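Local coordinates for putative chromatin binding protein (Chaetomium thermophilum, PDB 6QP0), which probably binds and hydrolyses ATP in a tRNA-dependent manner as Kti12, a factor essential for tRNA modification by Elongator, at residues Glu106-Val117 with Leu129-Trp138. Numbering follows the deposited sequence.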
ATOM      1  N   GLU A 106      14.351  -1.725   7.499  1.00 36.92           N
ATOM      2  CA  GLU A 106      12.954  -1.900   7.121  1.00 35.63           C
ATOM      3  C   GLU A 106      12.033  -1.590   8.293  1.00 33.29           C
ATOM      4  O   GLU A 106      10.956  -1.010   8.113  1.00 31.37           O
ATOM      5  CB  GLU A 106      12.731  -3.325   6.616  1.00 37.13           C
ATOM      6  CG  GLU A 106      11.387  -3.545   5.955  1.00 36.31           C
ATOM      7  CD  GLU A 106      11.236  -4.940   5.384  1.00 36.08           C
ATOM      8  OE1 GLU A 106      12.265  -5.626   5.194  1.00 36.59           O
ATOM      9  OE2 GLU A 106      10.086  -5.352   5.126  1.00 34.42           O
ATOM     10  N   LYS A 107      12.444  -1.967   9.506  1.00 35.99           N
ATOM     11  CA  LYS A 107      11.673  -1.629  10.698  1.00 38.43           C
ATOM     12  C   LYS A 107      11.527  -0.121  10.849  1.00 39.33           C
ATOM     13  O   LYS A 107      10.471   0.369  11.266  1.00 39.31           O
ATOM     14  CB  LYS A 107      12.348  -2.238  11.927  1.00 41.23           C
ATOM     15  CG  LYS A 107      11.644  -1.985  13.245  1.00 42.77           C
ATOM     16  CD  LYS A 107      12.186  -2.921  14.317  1.00 45.94           C
ATOM     17  CE  LYS A 107      12.025  -2.344  15.715  1.00 49.31           C
ATOM     18  NZ  LYS A 107      10.600  -2.161  16.101  1.00 50.71           N
ATOM     19  N   ASP A 108      12.578   0.634  10.519  1.00 38.12           N
ATOM     20  CA  ASP A 108      12.480   2.089  10.539  1.00 36.53           C
ATOM     21  C   ASP A 108      11.548   2.601   9.447  1.00 35.65           C
ATOM     22  O   ASP A 108      10.877   3.621   9.634  1.00 34.24           O
ATOM     23  CB  ASP A 108      13.867   2.715  10.384  1.00 36.81           C
ATOM     24  CG  ASP A 108      14.783   2.414  11.558  1.00 37.57           C
ATOM     25  OD1 ASP A 108      14.297   2.368  12.708  1.00 37.27           O
ATOM     26  OD2 ASP A 108      15.995   2.224  11.329  1.00 38.21           O
ATOM     27  N   ALA A 109      11.498   1.916   8.300  1.00 35.59           N
ATOM     28  CA  ALA A 109      10.549   2.294   7.259  1.00 34.53           C
ATOM     29  C   ALA A 109       9.116   2.174   7.761  1.00 33.25           C
ATOM     30  O   ALA A 109       8.286   3.056   7.512  1.00 32.69           O
ATOM     31  CB  ALA A 109      10.753   1.428   6.016  1.00 35.46           C
ATOM     32  N   ARG A 110       8.806   1.086   8.471  1.00 31.38           N
ATOM     33  CA  ARG A 110       7.473   0.933   9.042  1.00 30.63           C
ATOM     34  C   ARG A 110       7.207   2.000  10.097  1.00 29.49           C
ATOM     35  O   ARG A 110       6.084   2.505  10.208  1.00 29.26           O
ATOM     36  CB  ARG A 110       7.313  -0.470   9.628  1.00 32.04           C
ATOM     37  CG  ARG A 110       7.398  -1.583   8.585  1.00 32.59           C
ATOM     38  CD  ARG A 110       6.900  -2.913   9.126  1.00 30.48           C
ATOM     39  NE  ARG A 110       7.705  -3.405  10.240  1.00 31.19           N
ATOM     40  CZ  ARG A 110       8.863  -4.047  10.105  1.00 32.46           C
ATOM     41  NH1 ARG A 110       9.370  -4.273   8.902  1.00 31.99           N
ATOM     42  NH2 ARG A 110       9.521  -4.458  11.182  1.00 34.45           N
ATOM     43  N   ALA A 111       8.228   2.357  10.876  1.00 29.92           N
ATOM     44  CA  ALA A 111       8.084   3.465  11.814  1.00 30.06           C
ATOM     45  C   ALA A 111       7.712   4.746  11.078  1.00 29.67           C
ATOM     46  O   ALA A 111       6.772   5.450  11.467  1.00 29.66           O
ATOM     47  CB  ALA A 111       9.377   3.649  12.608  1.00 30.71           C
ATOM     48  N   ALA A 112       8.433   5.055   9.997  1.00 29.55           N
ATOM     49  CA  ALA A 112       8.136   6.253   9.220  1.00 29.47           C
ATOM     50  C   ALA A 112       6.713   6.214   8.680  1.00 29.54           C
ATOM     51  O   ALA A 112       5.967   7.194   8.789  1.00 29.14           O
ATOM     52  CB  ALA A 112       9.140   6.395   8.075  1.00 29.55           C
ATOM     53  N   LEU A 113       6.320   5.083   8.090  1.00 31.62           N
ATOM     54  CA  LEU A 113       4.963   4.946   7.573  1.00 31.77           C
ATOM     55  C   LEU A 113       3.940   5.111   8.690  1.00 31.35           C
ATOM     56  O   LEU A 113       2.953   5.840   8.542  1.00 30.90           O
ATOM     57  CB  LEU A 113       4.799   3.587   6.891  1.00 31.67           C
ATOM     58  CG  LEU A 113       5.601   3.353   5.610  1.00 30.63           C
ATOM     59  CD1 LEU A 113       5.670   1.869   5.285  1.00 31.01           C
ATOM     60  CD2 LEU A 113       4.996   4.122   4.446  1.00 30.87           C
ATOM     61  N   TYR A 114       4.168   4.445   9.823  1.00 30.41           N
ATOM     62  CA  TYR A 114       3.219   4.509  10.927  1.00 30.41           C
ATOM     63  C   TYR A 114       2.999   5.949  11.375  1.00 30.81           C
ATOM     64  O   TYR A 114       1.858   6.383  11.576  1.00 30.17           O
ATOM     65  CB  TYR A 114       3.714   3.644  12.089  1.00 31.44           C
ATOM     66  CG  TYR A 114       2.779   3.619  13.276  1.00 33.59           C
ATOM     67  CD1 TYR A 114       2.898   4.552  14.298  1.00 34.71           C
ATOM     68  CD2 TYR A 114       1.776   2.663  13.376  1.00 33.90           C
ATOM     69  CE1 TYR A 114       2.046   4.535  15.385  1.00 36.80           C
ATOM     70  CE2 TYR A 114       0.918   2.638  14.460  1.00 35.85           C
ATOM     71  CZ  TYR A 114       1.057   3.578  15.461  1.00 37.47           C
ATOM     72  OH  TYR A 114       0.208   3.560  16.544  1.00 39.13           O
ATOM     73  N   ALA A 115       4.085   6.714  11.524  1.00 31.26           N
ATOM     74  CA  ALA A 115       3.966   8.096  11.973  1.00 31.28           C
ATOM     75  C   ALA A 115       3.209   8.943  10.957  1.00 30.21           C
ATOM     76  O   ALA A 115       2.325   9.727  11.320  1.00 30.79           O
ATOM     77  CB  ALA A 115       5.356   8.681  12.229  1.00 31.87           C
ATOM     78  N   ALA A 116       3.550   8.801   9.673  1.00 29.77           N
ATOM     79  CA  ALA A 116       2.879   9.578   8.637  1.00 29.96           C
ATOM     80  C   ALA A 116       1.370   9.371   8.677  1.00 30.30           C
ATOM     81  O   ALA A 116       0.602  10.325   8.505  1.00 30.91           O
ATOM     82  CB  ALA A 116       3.431   9.203   7.262  1.00 29.64           C
ATOM     83  N   VAL A 117       0.924   8.133   8.897  1.00 30.08           N
ATOM     84  CA  VAL A 117      -0.509   7.862   8.950  1.00 30.54           C
ATOM     85  C   VAL A 117      -1.119   8.483  10.201  1.00 31.35           C
ATOM     86  O   VAL A 117      -2.164   9.143  10.140  1.00 32.14           O
ATOM     87  CB  VAL A 117      -0.772   6.345   8.889  1.00 30.21           C
ATOM     88  CG1 VAL A 117      -2.254   6.053   9.049  1.00 30.85           C
ATOM     89  CG2 VAL A 117      -0.256   5.765   7.581  1.00 29.65           C
ATOM     90  N   LEU A 129      -2.510   4.305   1.953  1.00 32.06           N
ATOM     91  CA  LEU A 129      -1.134   3.906   2.242  1.00 31.39           C
ATOM     92  C   LEU A 129      -0.653   3.024   1.092  1.00 31.56           C
ATOM     93  O   LEU A 129      -0.962   1.831   1.036  1.00 30.05           O
ATOM     94  CB  LEU A 129      -1.045   3.189   3.585  1.00 31.14           C
ATOM     95  CG  LEU A 129       0.367   2.901   4.097  1.00 30.03           C
ATOM     96  CD1 LEU A 129       1.124   4.194   4.339  1.00 31.16           C
ATOM     97  CD2 LEU A 129       0.328   2.063   5.365  1.00 29.19           C
ATOM     98  N   ASP A 130       0.103   3.623   0.174  1.00 31.24           N
ATOM     99  CA  ASP A 130       0.648   2.923  -0.990  1.00 31.64           C
ATOM    100  C   ASP A 130       2.035   2.412  -0.625  1.00 33.63           C
ATOM    101  O   ASP A 130       3.038   3.118  -0.746  1.00 35.30           O
ATOM    102  CB  ASP A 130       0.680   3.853  -2.197  1.00 31.77           C
ATOM    103  CG  ASP A 130       1.484   3.291  -3.361  1.00 32.45           C
ATOM    104  OD1 ASP A 130       1.875   2.107  -3.322  1.00 32.26           O
ATOM    105  OD2 ASP A 130       1.731   4.051  -4.321  1.00 33.37           O
ATOM    106  N   SER A 131       2.093   1.162  -0.173  1.00 36.45           N
ATOM    107  CA  SER A 131       3.360   0.523   0.144  1.00 37.51           C
ATOM    108  C   SER A 131       3.168  -0.984   0.077  1.00 35.93           C
ATOM    109  O   SER A 131       2.039  -1.483   0.090  1.00 36.96           O
ATOM    110  CB  SER A 131       3.878   0.941   1.523  1.00 39.09           C
ATOM    111  OG  SER A 131       5.116   0.316   1.809  1.00 40.49           O
ATOM    112  N   LEU A 132       4.290  -1.703   0.001  1.00 30.58           N
ATOM    113  CA  LEU A 132       4.239  -3.161  -0.049  1.00 30.87           C
ATOM    114  C   LEU A 132       3.316  -3.711   1.034  1.00 31.76           C
ATOM    115  O   LEU A 132       2.464  -4.564   0.765  1.00 30.50           O
ATOM    116  CB  LEU A 132       5.648  -3.737   0.091  1.00 31.39           C
ATOM    117  CG  LEU A 132       6.605  -3.442  -1.069  1.00 32.32           C
ATOM    118  CD1 LEU A 132       8.046  -3.712  -0.665  1.00 32.87           C
ATOM    119  CD2 LEU A 132       6.241  -4.268  -2.298  1.00 33.18           C
ATOM    120  N   ASN A 133       3.463  -3.218   2.264  1.00 35.24           N
ATOM    121  CA  ASN A 133       2.604  -3.606   3.382  1.00 36.64           C
ATOM    122  C   ASN A 133       2.352  -5.111   3.376  1.00 38.08           C
ATOM    123  O   ASN A 133       1.220  -5.586   3.482  1.00 37.59           O
ATOM    124  CB  ASN A 133       1.287  -2.828   3.344  1.00 36.87           C
ATOM    125  CG  ASN A 133       1.489  -1.329   3.498  1.00 36.85           C
ATOM    126  OD1 ASN A 133       2.401  -0.882   4.196  1.00 35.51           O
ATOM    127  ND2 ASN A 133       0.637  -0.543   2.847  1.00 35.85           N
ATOM    128  N   TYR A 134       3.442  -5.868   3.263  1.00 38.47           N
ATOM    129  CA  TYR A 134       3.379  -7.283   2.931  1.00 36.58           C
ATOM    130  C   TYR A 134       3.425  -8.206   4.140  1.00 36.99           C
ATOM    131  O   TYR A 134       3.417  -9.429   3.963  1.00 38.79           O
ATOM    132  CB  TYR A 134       4.531  -7.643   1.984  1.00 36.35           C
ATOM    133  CG  TYR A 134       5.894  -7.610   2.640  1.00 36.98           C
ATOM    134  CD1 TYR A 134       6.634  -6.436   2.699  1.00 37.42           C
ATOM    135  CD2 TYR A 134       6.442  -8.756   3.199  1.00 36.65           C
ATOM    136  CE1 TYR A 134       7.880  -6.406   3.300  1.00 37.46           C
ATOM    137  CE2 TYR A 134       7.682  -8.736   3.800  1.00 38.64           C
ATOM    138  CZ  TYR A 134       8.398  -7.560   3.848  1.00 38.65           C
ATOM    139  OH  TYR A 134       9.636  -7.548   4.447  1.00 39.59           O
ATOM    140  N   ILE A 135       3.473  -7.668   5.354  1.00 37.72           N
ATOM    141  CA  ILE A 135       3.580  -8.476   6.564  1.00 38.32           C
ATOM    142  C   ILE A 135       2.257  -8.407   7.311  1.00 38.17           C
ATOM    143  O   ILE A 135       1.713  -7.317   7.526  1.00 36.58           O
ATOM    144  CB  ILE A 135       4.742  -8.010   7.457  1.00 40.80           C
ATOM    145  CG1 ILE A 135       6.039  -7.935   6.647  1.00 41.16           C
ATOM    146  CG2 ILE A 135       4.908  -8.957   8.639  1.00 43.24           C
ATOM    147  CD1 ILE A 135       7.198  -7.309   7.394  1.00 40.91           C
ATOM    148  N   LYS A 136       1.738  -9.574   7.706  1.00 41.74           N
ATOM    149  CA  LYS A 136       0.489  -9.617   8.458  1.00 40.75           C
ATOM    150  C   LYS A 136       0.605  -8.833   9.759  1.00 37.98           C
ATOM    151  O   LYS A 136      -0.311  -8.088  10.127  1.00 37.69           O
ATOM    152  CB  LYS A 136       0.097 -11.068   8.738  1.00 42.35           C
ATOM    153  CG  LYS A 136      -0.265 -11.858   7.491  1.00 44.43           C
ATOM    154  CD  LYS A 136      -0.556 -13.316   7.809  1.00 46.17           C
ATOM    155  CE  LYS A 136      -0.868 -14.106   6.543  1.00 46.84           C
ATOM    156  NZ  LYS A 136      -1.168 -15.538   6.827  1.00 46.54           N
ATOM    157  N   GLY A 137       1.722  -8.991  10.470  1.00 37.91           N
ATOM    158  CA  GLY A 137       1.923  -8.220  11.685  1.00 38.68           C
ATOM    159  C   GLY A 137       1.871  -6.725  11.434  1.00 38.55           C
ATOM    160  O   GLY A 137       1.200  -5.982  12.154  1.00 40.31           O
ATOM    161  N   TRP A 138       2.583  -6.263  10.404  1.00 31.81           N
ATOM    162  CA  TRP A 138       2.541  -4.848  10.054  1.00 30.50           C
ATOM    163  C   TRP A 138       1.121  -4.422   9.704  1.00 30.25           C
ATOM    164  O   TRP A 138       0.634  -3.390  10.182  1.00 31.30           O
ATOM    165  CB  TRP A 138       3.503  -4.570   8.900  1.00 30.12           C
ATOM    166  CG  TRP A 138       3.339  -3.224   8.272  1.00 29.54           C
ATOM    167  CD1 TRP A 138       3.064  -2.963   6.963  1.00 29.61           C
ATOM    168  CD2 TRP A 138       3.432  -1.950   8.923  1.00 29.37           C
ATOM    169  NE1 TRP A 138       2.986  -1.609   6.755  1.00 29.32           N
ATOM    170  CE2 TRP A 138       3.207  -0.964   7.942  1.00 28.97           C
ATOM    171  CE3 TRP A 138       3.687  -1.549  10.238  1.00 29.67           C
ATOM    172  CZ2 TRP A 138       3.227   0.397   8.234  1.00 28.83           C
ATOM    173  CZ3 TRP A 138       3.707  -0.196  10.525  1.00 29.51           C
ATOM    174  CH2 TRP A 138       3.478   0.761   9.529  1.00 29.07           C
TER
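Trp138 lays its indole against helix 106-120, with Arg110 and Leu113 as its chief neighbours. With CG anti to the backbone N (chi1 168°), the ring reaches back from the start of helix 136-148. The aliphatic part of Arg110 runs over one face: CB sits 3.9 Å from the centroid of the Trp138 six-membered ring in a CH-pi contact, and Arg110 CD comes within 3.6 Å of Trp138 CD2. Leu113 crosses the indole at about a right angle, its CB 3.8 Å from Trp138 CZ2, while Tyr114 CB meets the ring edge. Trp138 NE1 helps set the ring's rotation, donating to Asn133 OD1 (2.7 Å) in a nearly straight bond (163°); the acceptor lies in the ring plane, the donor above the Asn133 carbonyl plane. Trimming Trp138 to an alanine is likely to leave Arg110 and Leu113 without the ring they pack on, and Asn133 OD1 without this donor. Leu113 CD2 and Val117 CG2 both touch Leu129 CD1, each at 3.9 Å, and Leu113 CD1 lies near Ser131, whose OG is hydrogen-bonded to Asp78. At the other end Tyr134 OH, also hydrogen-bonded to Arg214, points at Glu106 OE2, modelled too close to be taken literally. In this N-terminal P-loop NTPase part of Kti12, helix 106-120 is the beta-alpha-beta crossover between parallel strands 72-77 and 125-130, the latter carrying Asp130, which with Thr16 belongs to the magnesium site.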